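Local coordinates for outer membrane protein SusF (Bacteroides thetaiotaomicron, PDB 4FE9) that binds starch at the bacterial cell surface through its carbohydrate-binding modules, ahead of starch transport into the periplasm for degradation, at residues G34-I39 with D47-A52; L113-N118 with V136-Q141; A284-N289 with I438-N443; E430-D435 with G445-V450. All coordinates share one frame; numbering follows the deposited sequence. Where two conformers were deposited one is given.

Contact 1: G34-I39 with D47-A52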
loop_
_atom_site.group_PDB
_atom_site.type_symbol
_atom_site.label_atom_id
_atom_site.label_comp_id
_atom_site.label_asym_id
_atom_site.label_seq_id
_atom_site.Cartn_x
_atom_site.Cartn_y
_atom_site.Cartn_z
ATOM N N GLY A 34 -9.831 36.165 -5.409
ATOM C CA GLY A 34 -10.655 37.026 -4.562
ATOM C C GLY A 34 -9.852 37.608 -3.403
ATOM O O GLY A 34 -8.689 37.218 -3.171
ATOM N N LYS A 35 -10.485 38.454 -2.615
ATOM C CA LYS A 35 -9.794 39.074 -1.469
ATOM C C LYS A 35 -9.449 38.086 -0.329
ATOM O O LYS A 35 -8.517 38.302 0.384
ATOM C CB LYS A 35 -10.567 40.272 -0.945
ATOM C CG LYS A 35 -11.776 39.930 -0.069
ATOM C CD LYS A 35 -12.741 41.149 0.010
ATOM C CE LYS A 35 -13.360 41.311 1.405
ATOM N NZ LYS A 35 -13.595 39.984 2.065
ATOM N N ASP A 36 -10.094 36.922 -0.299
ATOM C CA ASP A 36 -9.729 35.920 0.686
ATOM C C ASP A 36 -8.779 34.891 0.087
ATOM O O ASP A 36 -9.145 33.722 -0.103
ATOM C CB ASP A 36 -10.991 35.257 1.281
ATOM C CG ASP A 36 -11.913 36.271 1.989
ATOM O OD1 ASP A 36 -11.441 36.948 2.917
ATOM O OD2 ASP A 36 -13.087 36.450 1.563
ATOM N N ALA A 37 -7.549 35.320 -0.206
ATOM C CA ALA A 37 -6.628 34.518 -1.025
ATOM C C ALA A 37 -5.705 33.622 -0.183
ATOM O O ALA A 37 -5.193 32.619 -0.667
ATOM C CB ALA A 37 -5.805 35.427 -1.972
ATOM N N SER A 38 -5.620 33.921 1.119
ATOM C CA SER A 38 -4.671 33.252 1.993
ATOM C C SER A 38 -5.314 32.963 3.319
ATOM O O SER A 38 -5.121 33.713 4.274
ATOM C CB SER A 38 -3.435 34.140 2.228
ATOM O OG SER A 38 -2.774 34.419 1.021
ATOM N N ILE A 39 -6.091 31.883 3.387
ATOM C CA ILE A 39 -6.985 31.660 4.507
ATOM C C ILE A 39 -6.296 30.791 5.604
ATOM O O ILE A 39 -5.624 29.821 5.298
ATOM C CB ILE A 39 -8.232 30.931 4.028
ATOM C CG1 ILE A 39 -9.032 31.820 3.112
ATOM C CG2 ILE A 39 -9.094 30.447 5.228
ATOM C CD1 ILE A 39 -9.965 31.029 2.199
ATOM N N ASP A 47 -18.095 33.261 7.799
ATOM C CA ASP A 47 -18.552 31.927 7.381
ATOM C C ASP A 47 -18.649 31.725 5.863
ATOM O O ASP A 47 -18.720 30.604 5.389
ATOM C CB ASP A 47 -19.828 31.493 8.083
ATOM C CG ASP A 47 -20.949 32.434 7.861
ATOM O OD1 ASP A 47 -21.735 32.669 8.833
ATOM O OD2 ASP A 47 -21.006 33.033 6.759
ATOM N N SER A 48 -18.538 32.805 5.110
ATOM C CA SER A 48 -18.330 32.689 3.671
ATOM C C SER A 48 -17.128 33.537 3.230
ATOM O O SER A 48 -16.785 34.526 3.883
ATOM C CB SER A 48 -19.573 33.149 2.958
ATOM O OG SER A 48 -19.684 34.551 3.085
ATOM N N VAL A 49 -16.442 33.100 2.173
ATOM C CA VAL A 49 -15.264 33.813 1.674
ATOM C C VAL A 49 -15.387 34.052 0.180
ATOM O O VAL A 49 -15.984 33.252 -0.530
ATOM C CB VAL A 49 -13.971 33.004 1.938
ATOM C CG1 VAL A 49 -13.619 33.042 3.455
ATOM C CG2 VAL A 49 -14.152 31.566 1.488
ATOM N N GLU A 50 -14.764 35.127 -0.294
ATOM C CA GLU A 50 -14.692 35.429 -1.707
ATOM C C GLU A 50 -13.432 34.885 -2.246
ATOM O O GLU A 50 -12.335 35.407 -1.940
ATOM C CB GLU A 50 -14.672 36.940 -1.904
ATOM C CG GLU A 50 -15.463 37.694 -0.867
ATOM C CD GLU A 50 -15.772 39.154 -1.285
ATOM O OE1 GLU A 50 -14.895 39.819 -1.886
ATOM O OE2 GLU A 50 -16.862 39.650 -0.953
ATOM N N ILE A 51 -13.540 33.958 -3.191
ATOM C CA ILE A 51 -12.346 33.263 -3.635
ATOM C C ILE A 51 -11.860 33.660 -5.035
ATOM O O ILE A 51 -10.710 33.383 -5.404
ATOM C CB ILE A 51 -12.474 31.742 -3.484
ATOM C CG1 ILE A 51 -13.595 31.208 -4.365
ATOM C CG2 ILE A 51 -12.735 31.381 -2.030
ATOM C CD1 ILE A 51 -13.627 29.669 -4.426
ATOM N N ALA A 52 -12.724 34.319 -5.803
ATOM C CA ALA A 52 -12.382 34.702 -7.145
ATOM C C ALA A 52 -13.327 35.797 -7.646
ATOM O O ALA A 52 -14.374 36.064 -7.033
ATOM C CB ALA A 52 -12.393 33.482 -8.088
HETATM O O HOH W 1 -12.955 39.455 -3.534
#
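Asp36 bonds to Glu50 of strand 48-57 through both its carboxylate and its backbone. Asp36 CB lies 3.5 Å from Glu50 O and 3.8 Å from Val49 CB. With CG anti to the carbonyl carbon, a chi1 of -60° sets Asp36 CG against Val49 CB. At the tip, OD2 accepts the N-H of Glu50 at 2.8 Å through its anti lone pair, while Lys35 NZ forms a long salt bridge to the same oxygen. The Asp36 backbone completes the grip: its N donates to Glu50 O at 3.2 Å. An alanine here would probably leave Glu50 N without its acceptor and Lys35 without its salt-bridge partner. Asp36 sits at the middle of an inverse gamma turn. Gly34 N donates to Ile51 O at 2.9 Å, and a side chain at Gly34 would run into Glu50 O. Lys35 lays its CD 3.2 Å from Glu50 OE1, and a water bridges Lys35 N to that oxygen. The lysine's charge probably eases the closeness of the two carboxylates; the contact itself is mainly polar, with three hydrogen bonds and little apolar packing.

Contact 2: L113-N118 with V136-Q141. With EDO (1,2-ethanediol), chain D.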
loop_
_atom_site.group_PDB
_atom_site.type_symbol
_atom_site.label_atom_id
_atom_site.label_comp_id
_atom_site.label_asym_id
_atom_site.label_seq_id
_atom_site.Cartn_x
_atom_site.Cartn_y
_atom_site.Cartn_z
ATOM N N LEU A 113 -4.937 25.755 -3.665
ATOM C CA LEU A 113 -6.129 25.430 -4.401
ATOM C C LEU A 113 -6.109 26.188 -5.739
ATOM O O LEU A 113 -6.144 27.412 -5.761
ATOM C CB LEU A 113 -7.345 25.856 -3.615
ATOM C CG LEU A 113 -7.541 25.232 -2.231
ATOM C CD1 LEU A 113 -8.617 25.989 -1.456
ATOM C CD2 LEU A 113 -7.918 23.750 -2.409
ATOM N N LYS A 114 -6.199 25.437 -6.825
ATOM C CA LYS A 114 -6.334 25.977 -8.137
ATOM C C LYS A 114 -7.825 25.970 -8.543
ATOM O O LYS A 114 -8.501 24.965 -8.412
ATOM C CB LYS A 114 -5.458 25.163 -9.093
ATOM C CG LYS A 114 -5.563 25.511 -10.555
ATOM C CD LYS A 114 -4.507 24.701 -11.365
ATOM C CE LYS A 114 -5.157 23.830 -12.459
ATOM N NZ LYS A 114 -5.801 22.593 -11.899
ATOM N N ILE A 115 -8.358 27.161 -8.783
ATOM C CA ILE A 115 -9.784 27.355 -9.068
ATOM C C ILE A 115 -10.001 27.537 -10.552
ATOM O O ILE A 115 -9.383 28.398 -11.180
ATOM C CB ILE A 115 -10.320 28.570 -8.347
ATOM C CG1 ILE A 115 -9.997 28.463 -6.858
ATOM C CG2 ILE A 115 -11.808 28.706 -8.560
ATOM C CD1 ILE A 115 -10.176 29.715 -6.120
ATOM N N SER A 116 -10.799 26.663 -11.130
ATOM C CA SER A 116 -11.114 26.714 -12.556
ATOM C C SER A 116 -12.592 27.014 -12.724
ATOM O O SER A 116 -13.427 26.187 -12.342
ATOM C CB SER A 116 -10.810 25.349 -13.187
ATOM O OG SER A 116 -10.621 25.450 -14.577
ATOM N N ILE A 117 -12.924 28.199 -13.258
ATOM C CA ILE A 117 -14.326 28.573 -13.509
ATOM C C ILE A 117 -14.651 28.551 -14.999
ATOM O O ILE A 117 -13.940 29.153 -15.807
ATOM C CB ILE A 117 -14.665 29.962 -12.966
ATOM C CG1 ILE A 117 -14.363 30.040 -11.459
ATOM C CG2 ILE A 117 -16.145 30.256 -13.198
ATOM C CD1 ILE A 117 -14.495 31.423 -10.878
ATOM N N ASN A 118 -15.579 27.697 -15.374
ATOM C CA ASN A 118 -16.026 27.610 -16.760
ATOM C C ASN A 118 -17.350 28.368 -16.855
ATOM O O ASN A 118 -18.355 27.970 -16.221
ATOM C CB ASN A 118 -16.205 26.121 -17.155
ATOM C CG ASN A 118 -16.608 25.931 -18.605
ATOM O OD1 ASN A 118 -17.443 26.684 -19.160
ATOM N ND2 ASN A 118 -16.103 24.876 -19.202
ATOM N N VAL A 136 -7.104 30.597 -11.397
ATOM C CA VAL A 136 -6.487 31.402 -10.351
ATOM C C VAL A 136 -6.216 30.522 -9.108
ATOM O O VAL A 136 -6.680 29.369 -9.056
ATOM C CB VAL A 136 -7.377 32.605 -9.954
ATOM C CG1 VAL A 136 -7.659 33.509 -11.202
ATOM C CG2 VAL A 136 -8.678 32.143 -9.344
ATOM N N SER A 137 -5.426 31.054 -8.157
ATOM C CA SER A 137 -4.848 30.265 -7.018
ATOM C C SER A 137 -5.231 30.963 -5.764
ATOM O O SER A 137 -5.124 32.186 -5.688
ATOM C CB SER A 137 -3.309 30.273 -7.039
ATOM O OG SER A 137 -2.813 29.528 -8.100
ATOM N N ILE A 138 -5.609 30.182 -4.747
ATOM C CA ILE A 138 -5.576 30.643 -3.385
ATOM C C ILE A 138 -4.964 29.526 -2.518
ATOM O O ILE A 138 -4.617 28.431 -3.029
ATOM C CB ILE A 138 -7.000 30.978 -2.861
ATOM C CG1 ILE A 138 -7.839 29.710 -2.798
ATOM C CG2 ILE A 138 -7.709 32.043 -3.783
ATOM C CD1 ILE A 138 -9.049 29.867 -1.949
ATOM N N THR A 139 -4.732 29.837 -1.253
ATOM C CA THR A 139 -4.303 28.824 -0.300
ATOM C C THR A 139 -5.118 28.873 0.968
ATOM O O THR A 139 -5.809 29.867 1.240
ATOM C CB THR A 139 -2.867 29.013 0.072
ATOM O OG1 THR A 139 -2.738 30.203 0.875
ATOM C CG2 THR A 139 -1.994 29.102 -1.200
ATOM N N LEU A 140 -5.172 27.727 1.651
ATOM C CA LEU A 140 -5.934 27.595 2.867
ATOM C C LEU A 140 -5.152 26.669 3.806
ATOM O O LEU A 140 -4.597 25.647 3.373
ATOM C CB LEU A 140 -7.332 26.997 2.583
ATOM C CG LEU A 140 -8.270 26.743 3.776
ATOM C CD1 LEU A 140 -9.755 27.017 3.446
ATOM C CD2 LEU A 140 -8.111 25.320 4.319
ATOM N N GLN A 141 -5.092 27.039 5.065
ATOM C CA GLN A 141 -4.422 26.214 6.056
ATOM C C GLN A 141 -5.435 25.702 7.045
ATOM O O GLN A 141 -6.011 26.480 7.820
ATOM C CB GLN A 141 -3.364 27.040 6.799
ATOM C CG GLN A 141 -2.614 26.229 7.900
ATOM C CD GLN A 141 -1.787 27.127 8.801
ATOM O OE1 GLN A 141 -1.533 28.266 8.472
ATOM N NE2 GLN A 141 -1.434 26.636 9.954
HETATM C C1 EDO D . -0.642 29.312 12.365
HETATM O O1 EDO D . -0.181 27.983 12.679
HETATM C C2 EDO D . -2.114 29.426 12.728
HETATM O O2 EDO D . -2.367 28.772 13.997
#
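A beta hairpin formed by strands 111-122 and 128-141 in the N-terminal domain of SusF brings Leu113 opposite Ile138 and Ile115 opposite Val136. Both are antiparallel hydrogen-bonded pairs. Leu113 N donates to Ile138 O at 2.8 Å and Ile138 N returns a bond to Leu113 O at 3.0 Å; Ile115 and Val136 exchange a similar pair of bonds. Between them Lys114 and Ser137 form the non-hydrogen-bonded pair, with CA atoms 4.7 Å apart and side chains on the other face of the sheet. The polar residues suit that face: Lys114 NZ makes a salt bridge with Glu74, and Ser137 OG bonds to Glu112.

Leu113, Ile115, Val136 and Ile138 share the apolar face; Leu113, Ile115 and Ile138 are buried there, with Val136 at the margin. Leu113 and Leu140 pack on Leu95 of helix 92-102, while Ile115 and Ile138 meet Ile51 of strand 48-57, so this side packs toward the domain core. Ile138 holds CG1 between its backbone N and carbonyl carbon (chi1 65°), which sets that methylene between its two neighbours, 4.0 Å from Leu113 CB and 4.1 Å from Ile115 CD1. Its CG2 touches the same Ile115 methyl. Leu113 crosses Ile138 at a slant, and their ends meet methyl to methyl, Leu113 CD1 3.9 Å from Ile138 CD1.

Contact 3: A284-N289 with I438-N443. With EDO (1,2-ethanediol), chain F.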
loop_
_atom_site.group_PDB
_atom_site.type_symbol
_atom_site.label_atom_id
_atom_site.label_comp_id
_atom_site.label_asym_id
_atom_site.label_seq_id
_atom_site.Cartn_x
_atom_site.Cartn_y
_atom_site.Cartn_z
ATOM N N ALA A 284 3.733 -25.114 -5.857
ATOM C CA ALA A 284 3.748 -24.496 -4.519
ATOM C C ALA A 284 4.870 -23.464 -4.423
ATOM O O ALA A 284 5.958 -23.682 -4.950
ATOM C CB ALA A 284 3.899 -25.580 -3.442
ATOM N N LEU A 285 4.561 -22.271 -3.915
ATOM C CA LEU A 285 5.625 -21.360 -3.439
ATOM C C LEU A 285 5.978 -21.614 -1.974
ATOM O O LEU A 285 5.256 -22.258 -1.274
ATOM C CB LEU A 285 5.233 -19.894 -3.631
ATOM C CG LEU A 285 5.350 -19.379 -5.079
ATOM C CD1 LEU A 285 4.100 -19.841 -5.908
ATOM C CD2 LEU A 285 5.503 -17.839 -5.090
ATOM N N VAL A 286 7.094 -21.059 -1.538
ATOM C CA VAL A 286 7.631 -21.342 -0.223
ATOM C C VAL A 286 7.284 -20.179 0.723
ATOM O O VAL A 286 7.565 -19.011 0.396
ATOM C CB VAL A 286 9.154 -21.494 -0.304
ATOM C CG1 VAL A 286 9.756 -21.880 1.097
ATOM C CG2 VAL A 286 9.535 -22.533 -1.402
ATOM N N PRO A 287 6.626 -20.476 1.870
ATOM C CA PRO A 287 6.353 -19.340 2.781
ATOM C C PRO A 287 7.652 -18.697 3.313
ATOM O O PRO A 287 8.586 -19.397 3.652
ATOM C CB PRO A 287 5.513 -19.976 3.936
ATOM C CG PRO A 287 5.831 -21.449 3.896
ATOM C CD PRO A 287 6.407 -21.793 2.499
ATOM N N VAL A 288 7.700 -17.372 3.352
ATOM C CA VAL A 288 8.756 -16.676 4.061
ATOM C C VAL A 288 8.554 -16.814 5.589
ATOM O O VAL A 288 7.453 -16.606 6.088
ATOM C CB VAL A 288 8.787 -15.155 3.678
ATOM C CG1 VAL A 288 9.853 -14.427 4.480
ATOM C CG2 VAL A 288 9.029 -14.989 2.178
ATOM N N ASN A 289 9.627 -17.157 6.310
ATOM C CA ASN A 289 9.533 -17.541 7.726
ATOM C C ASN A 289 8.951 -16.419 8.577
ATOM O O ASN A 289 9.399 -15.276 8.489
ATOM C CB ASN A 289 10.912 -17.932 8.262
ATOM C CG ASN A 289 10.853 -18.501 9.692
ATOM O OD1 ASN A 289 10.618 -17.775 10.639
ATOM N ND2 ASN A 289 11.167 -19.771 9.834
ATOM N N ILE A 438 15.501 -30.943 -2.595
ATOM C CA ILE A 438 15.569 -29.625 -1.958
ATOM C C ILE A 438 14.551 -29.551 -0.838
ATOM O O ILE A 438 13.405 -29.898 -1.043
ATOM C CB ILE A 438 15.339 -28.482 -2.954
ATOM C CG1 ILE A 438 16.265 -28.656 -4.165
ATOM C CG2 ILE A 438 15.623 -27.145 -2.272
ATOM C CD1 ILE A 438 16.306 -27.453 -5.103
ATOM N N ALA A 439 15.045 -29.378 0.391
ATOM C CA ALA A 439 14.172 -29.194 1.573
ATOM C C ALA A 439 14.194 -27.740 2.005
ATOM O O ALA A 439 15.199 -27.257 2.561
ATOM C CB ALA A 439 14.639 -30.079 2.733
ATOM N N TYR A 440 13.061 -27.073 1.840
ATOM C CA TYR A 440 12.927 -25.701 2.254
ATOM C C TYR A 440 12.661 -25.608 3.753
ATOM O O TYR A 440 11.685 -26.209 4.262
ATOM C CB TYR A 440 11.777 -25.038 1.492
ATOM C CG TYR A 440 12.023 -24.960 0.015
ATOM C CD1 TYR A 440 12.887 -24.019 -0.503
ATOM C CD2 TYR A 440 11.504 -25.930 -0.853
ATOM C CE1 TYR A 440 13.187 -23.991 -1.853
ATOM C CE2 TYR A 440 11.801 -25.913 -2.209
ATOM C CZ TYR A 440 12.604 -24.910 -2.711
ATOM O OH TYR A 440 12.867 -24.834 -4.079
ATOM N N ARG A 441 13.316 -24.648 4.391
ATOM C CA ARG A 441 13.056 -24.405 5.803
ATOM C C ARG A 441 11.631 -23.903 5.991
ATOM O O ARG A 441 10.912 -24.366 6.873
ATOM C CB ARG A 441 14.060 -23.411 6.394
ATOM C CG ARG A 441 13.644 -22.905 7.793
ATOM C CD ARG A 441 14.834 -22.323 8.550
ATOM N NE ARG A 441 14.387 -21.723 9.818
ATOM C CZ ARG A 441 15.169 -21.033 10.635
ATOM N NH1 ARG A 441 14.715 -20.679 11.847
ATOM N NH2 ARG A 441 16.447 -20.818 10.306
ATOM N N GLY A 442 11.227 -22.920 5.184
ATOM C CA GLY A 442 9.901 -22.380 5.289
ATOM C C GLY A 442 9.671 -21.714 6.644
ATOM O O GLY A 442 10.570 -21.035 7.162
ATOM N N ASN A 443 8.549 -22.059 7.286
ATOM C CA ASN A 443 8.243 -21.583 8.656
ATOM C C ASN A 443 8.886 -22.344 9.805
ATOM O O ASN A 443 8.565 -22.076 10.971
ATOM C CB ASN A 443 6.736 -21.525 8.895
ATOM C CG ASN A 443 6.086 -20.427 8.126
ATOM O OD1 ASN A 443 6.544 -19.274 8.153
ATOM N ND2 ASN A 443 5.050 -20.767 7.375
HETATM C C1 EDO F . 10.630 -23.498 -6.162
HETATM O O1 EDO F . 11.631 -22.556 -5.755
HETATM C C2 EDO F . 9.429 -23.294 -5.271
HETATM O O2 EDO F . 8.440 -24.272 -5.600
HETATM O O HOH W 2 4.963 -17.364 6.506
HETATM O O HOH W 3 11.888 -20.104 12.888
#
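The side-chain amide nitrogen of Asn289 is held by Gly442 O and by a water. ND2 donates to Gly442 O at 3.0 Å, on a lone pair in the carbonyl plane, although that oxygen lies 22° out of the amide plane of Asn289. The water accepts from ND2 and also from Arg441 NH1, joining the two side chains. Asn289 CG, anti to the backbone N (chi1 -173°), lies 3.6 Å from Gly442 O. The positive phi at Gly442 favours glycine; its CA lies 3.6 Å from Pro287 O.

A second water lies 2.6 Å from Val288 O and also near Asn443 OD1, bridging the two, though not every acceptor around it can receive a proton at once. Asn443 OD1 also takes the N-H of Gly290, while Asn443 ND2 sits 3.6 Å from both CB and CG of Pro287.

The apolar part is a CH-pi contact. Val286 CG2 stands over the centre of the Tyr440 ring, 3.7 Å from the centroid and 9° off the normal, while Ile438 CG2 covers the opposite face toward the rim. A flat ring thus fits between two branched aliphatic chains. An alanine in place of Tyr440 would probably open a gap beneath Val286 and leave its CG2 methyl without the aromatic face it packs on. Tyr440 OH accepts a hydrogen bond from an ethanediol, probably from the crystallisation liquor, whose other hydroxyl donates to Ala284 O.

These contacts form an interface between two carbohydrate-binding modules: strand 283-287 and the residues after it, in module 2, meet the end of strand 437-440 and the following turn, in module 3.

Contact 4: E430-D435 with G445-V450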
loop_
_atom_site.group_PDB
_atom_site.type_symbol
_atom_site.label_atom_id
_atom_site.label_comp_id
_atom_site.label_asym_id
_atom_site.label_seq_id
_atom_site.Cartn_x
_atom_site.Cartn_y
_atom_site.Cartn_z
ATOM N N GLU A 430 15.693 -19.832 3.608
ATOM C CA GLU A 430 16.826 -20.710 3.431
ATOM C C GLU A 430 16.370 -22.123 3.221
ATOM O O GLU A 430 15.161 -22.445 3.352
ATOM C CB GLU A 430 17.830 -20.597 4.603
ATOM C CG GLU A 430 17.339 -21.271 5.939
ATOM C CD GLU A 430 18.473 -21.587 6.903
ATOM O OE1 GLU A 430 19.595 -21.983 6.432
ATOM O OE2 GLU A 430 18.210 -21.569 8.140
ATOM N N PHE A 431 17.288 -22.941 2.728
ATOM C CA PHE A 431 16.980 -24.319 2.454
ATOM C C PHE A 431 18.269 -25.142 2.372
ATOM O O PHE A 431 19.382 -24.629 2.583
ATOM C CB PHE A 431 16.205 -24.419 1.124
ATOM C CG PHE A 431 16.922 -23.793 -0.017
ATOM C CD1 PHE A 431 17.812 -24.535 -0.779
ATOM C CD2 PHE A 431 16.803 -22.433 -0.262
ATOM C CE1 PHE A 431 18.502 -23.954 -1.830
ATOM C CE2 PHE A 431 17.474 -21.849 -1.322
ATOM C CZ PHE A 431 18.359 -22.604 -2.080
ATOM N N ILE A 432 18.095 -26.421 2.185
ATOM C CA ILE A 432 19.214 -27.368 2.167
ATOM C C ILE A 432 18.771 -28.613 1.342
ATOM O O ILE A 432 17.656 -28.642 0.801
ATOM C CB ILE A 432 19.639 -27.738 3.630
ATOM C CG1 ILE A 432 21.073 -28.301 3.682
ATOM C CG2 ILE A 432 18.616 -28.700 4.272
ATOM C CD1 ILE A 432 22.123 -27.348 3.186
ATOM N N ILE A 433 19.666 -29.587 1.182
ATOM C CA ILE A 433 19.319 -30.872 0.531
ATOM C C ILE A 433 19.335 -32.022 1.547
ATOM O O ILE A 433 20.323 -32.198 2.258
ATOM C CB ILE A 433 20.342 -31.214 -0.595
ATOM C CG1 ILE A 433 20.238 -30.211 -1.711
ATOM C CG2 ILE A 433 20.124 -32.595 -1.125
ATOM C CD1 ILE A 433 21.367 -29.269 -1.699
ATOM N N PHE A 434 18.254 -32.812 1.587
ATOM C CA PHE A 434 18.239 -34.093 2.317
ATOM C C PHE A 434 17.809 -35.159 1.341
ATOM O O PHE A 434 16.730 -35.050 0.736
ATOM C CB PHE A 434 17.214 -34.076 3.479
ATOM C CG PHE A 434 17.520 -33.052 4.584
ATOM C CD1 PHE A 434 18.742 -33.099 5.289
ATOM C CD2 PHE A 434 16.481 -32.224 5.092
ATOM C CE1 PHE A 434 18.982 -32.217 6.394
ATOM C CE2 PHE A 434 16.702 -31.364 6.170
ATOM C CZ PHE A 434 17.979 -31.343 6.814
ATOM N N ASP A 435 18.613 -36.222 1.241
ATOM C CA ASP A 435 18.311 -37.359 0.358
ATOM C C ASP A 435 18.042 -36.931 -1.091
ATOM O O ASP A 435 17.063 -37.351 -1.671
ATOM C CB ASP A 435 17.095 -38.138 0.884
ATOM C CG ASP A 435 17.291 -38.651 2.322
ATOM O OD1 ASP A 435 18.348 -39.278 2.604
ATOM O OD2 ASP A 435 16.357 -38.470 3.155
ATOM N N GLY A 445 11.986 -24.315 12.164
ATOM C CA GLY A 445 13.226 -23.853 12.836
ATOM C C GLY A 445 14.469 -24.268 12.062
ATOM O O GLY A 445 14.388 -24.742 10.892
ATOM N N ASP A 446 15.625 -24.147 12.703
ATOM C CA ASP A 446 16.870 -24.537 12.052
ATOM C C ASP A 446 16.719 -25.958 11.566
ATOM O O ASP A 446 16.215 -26.806 12.289
ATOM C CB ASP A 446 18.022 -24.468 13.038
ATOM C CG ASP A 446 18.401 -23.024 13.404
ATOM O OD1 ASP A 446 19.221 -22.851 14.321
ATOM O OD2 ASP A 446 17.978 -22.090 12.701
ATOM N N GLN A 447 17.232 -26.234 10.375
ATOM C CA GLN A 447 17.222 -27.579 9.828
ATOM C C GLN A 447 18.377 -28.387 10.377
ATOM O O GLN A 447 19.396 -27.824 10.811
ATOM C CB GLN A 447 17.254 -27.536 8.283
ATOM C CG GLN A 447 15.988 -26.863 7.684
ATOM C CD GLN A 447 16.060 -26.677 6.188
ATOM O OE1 GLN A 447 16.935 -25.907 5.730
ATOM N NE2 GLN A 447 15.243 -27.305 5.469
ATOM N N ALA A 448 18.226 -29.699 10.362
ATOM C CA ALA A 448 19.334 -30.602 10.709
ATOM C C ALA A 448 20.552 -30.341 9.832
ATOM O O ALA A 448 20.410 -29.956 8.663
ATOM C CB ALA A 448 18.884 -32.072 10.605
ATOM N N ALA A 449 21.716 -30.281 10.470
ATOM C CA ALA A 449 22.941 -29.839 9.809
ATOM C C ALA A 449 23.319 -30.834 8.710
ATOM O O ALA A 449 23.192 -32.040 8.892
ATOM C CB ALA A 449 24.084 -29.724 10.832
ATOM N N VAL A 450 23.823 -30.324 7.596
ATOM C CA VAL A 450 24.329 -31.181 6.492
ATOM C C VAL A 450 25.767 -30.793 6.172
ATOM O O VAL A 450 26.059 -29.608 6.027
ATOM C CB VAL A 450 23.479 -31.024 5.241
ATOM C CG1 VAL A 450 24.138 -31.738 4.043
ATOM C CG2 VAL A 450 22.093 -31.563 5.488
HETATM O O HOH W 4 18.639 -24.071 8.859
HETATM O O HOH W 5 19.545 -25.427 6.612
#
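Val450 places CG2 anti to its carbonyl carbon (CG1 at chi1 171°), and Phe434 likewise sets CG anti to its own (chi1 -64°), which brings the methyl to the aromatic ring. Val450 CG2 lies 3.3 Å from Phe434 CE1 and 3.7 Å from CD1, an unusually close approach that marks tight packing. The ring's edge meets the backbone: Ala448 O sits in its plane, 3.4 Å from CZ, so the weakly positive rim hydrogens probably face the carbonyl oxygen. Ala448 CB also touches CZ, and alanine's small side chain suits this tight spot.

One face of the Phe434 ring is covered by CG2 of Ile432, its neighbour along the same side of the strand. The CG1 of Ile432 packs on Val450 CG2 at 3.9 Å, so this beta-branched residue serves both partners. Its CG2 also lies 3.6 Å from Gln447 OE1, where the two chains run side by side, pointing opposite ways. Glutamine is long enough to lie over the isoleucine and still present both ends of its amide: NE2 donates to Ala439 O, while OE1 lies within hydrogen-bonding distance of a water. Another water accepts from Gln447 N and bonds weakly to Glu430 OE2, which also forms a salt bridge with Arg441.

Strand 430-434 runs between strands 410-415 and 437-440. Loop 445-450 lies against it and leads into strand 451-452, itself paired with 410-415.

The four contacts form two pairs on opposite sides of the centre of an elongated chain. Contacts 1 and 2, with centres about 10 Å apart, share the N-terminal sheet: strand 38-40 runs beside 128-141, and Ala37 O and Ile39 O probably accept bonds from Thr139 N and Gln141 N. Contacts 3 and 4, about 11 Å apart between centres, meet where strands 430-434 and 437-440 pair; the salt bridge of Arg441 with Glu430 ties them. Contact 3 alone joins two binding modules. Centres of contacts 1 and 4 are about 70 Å apart. All four lie away from the glycan pockets, such as that with Trp272 and Trp315, and from the sodium site.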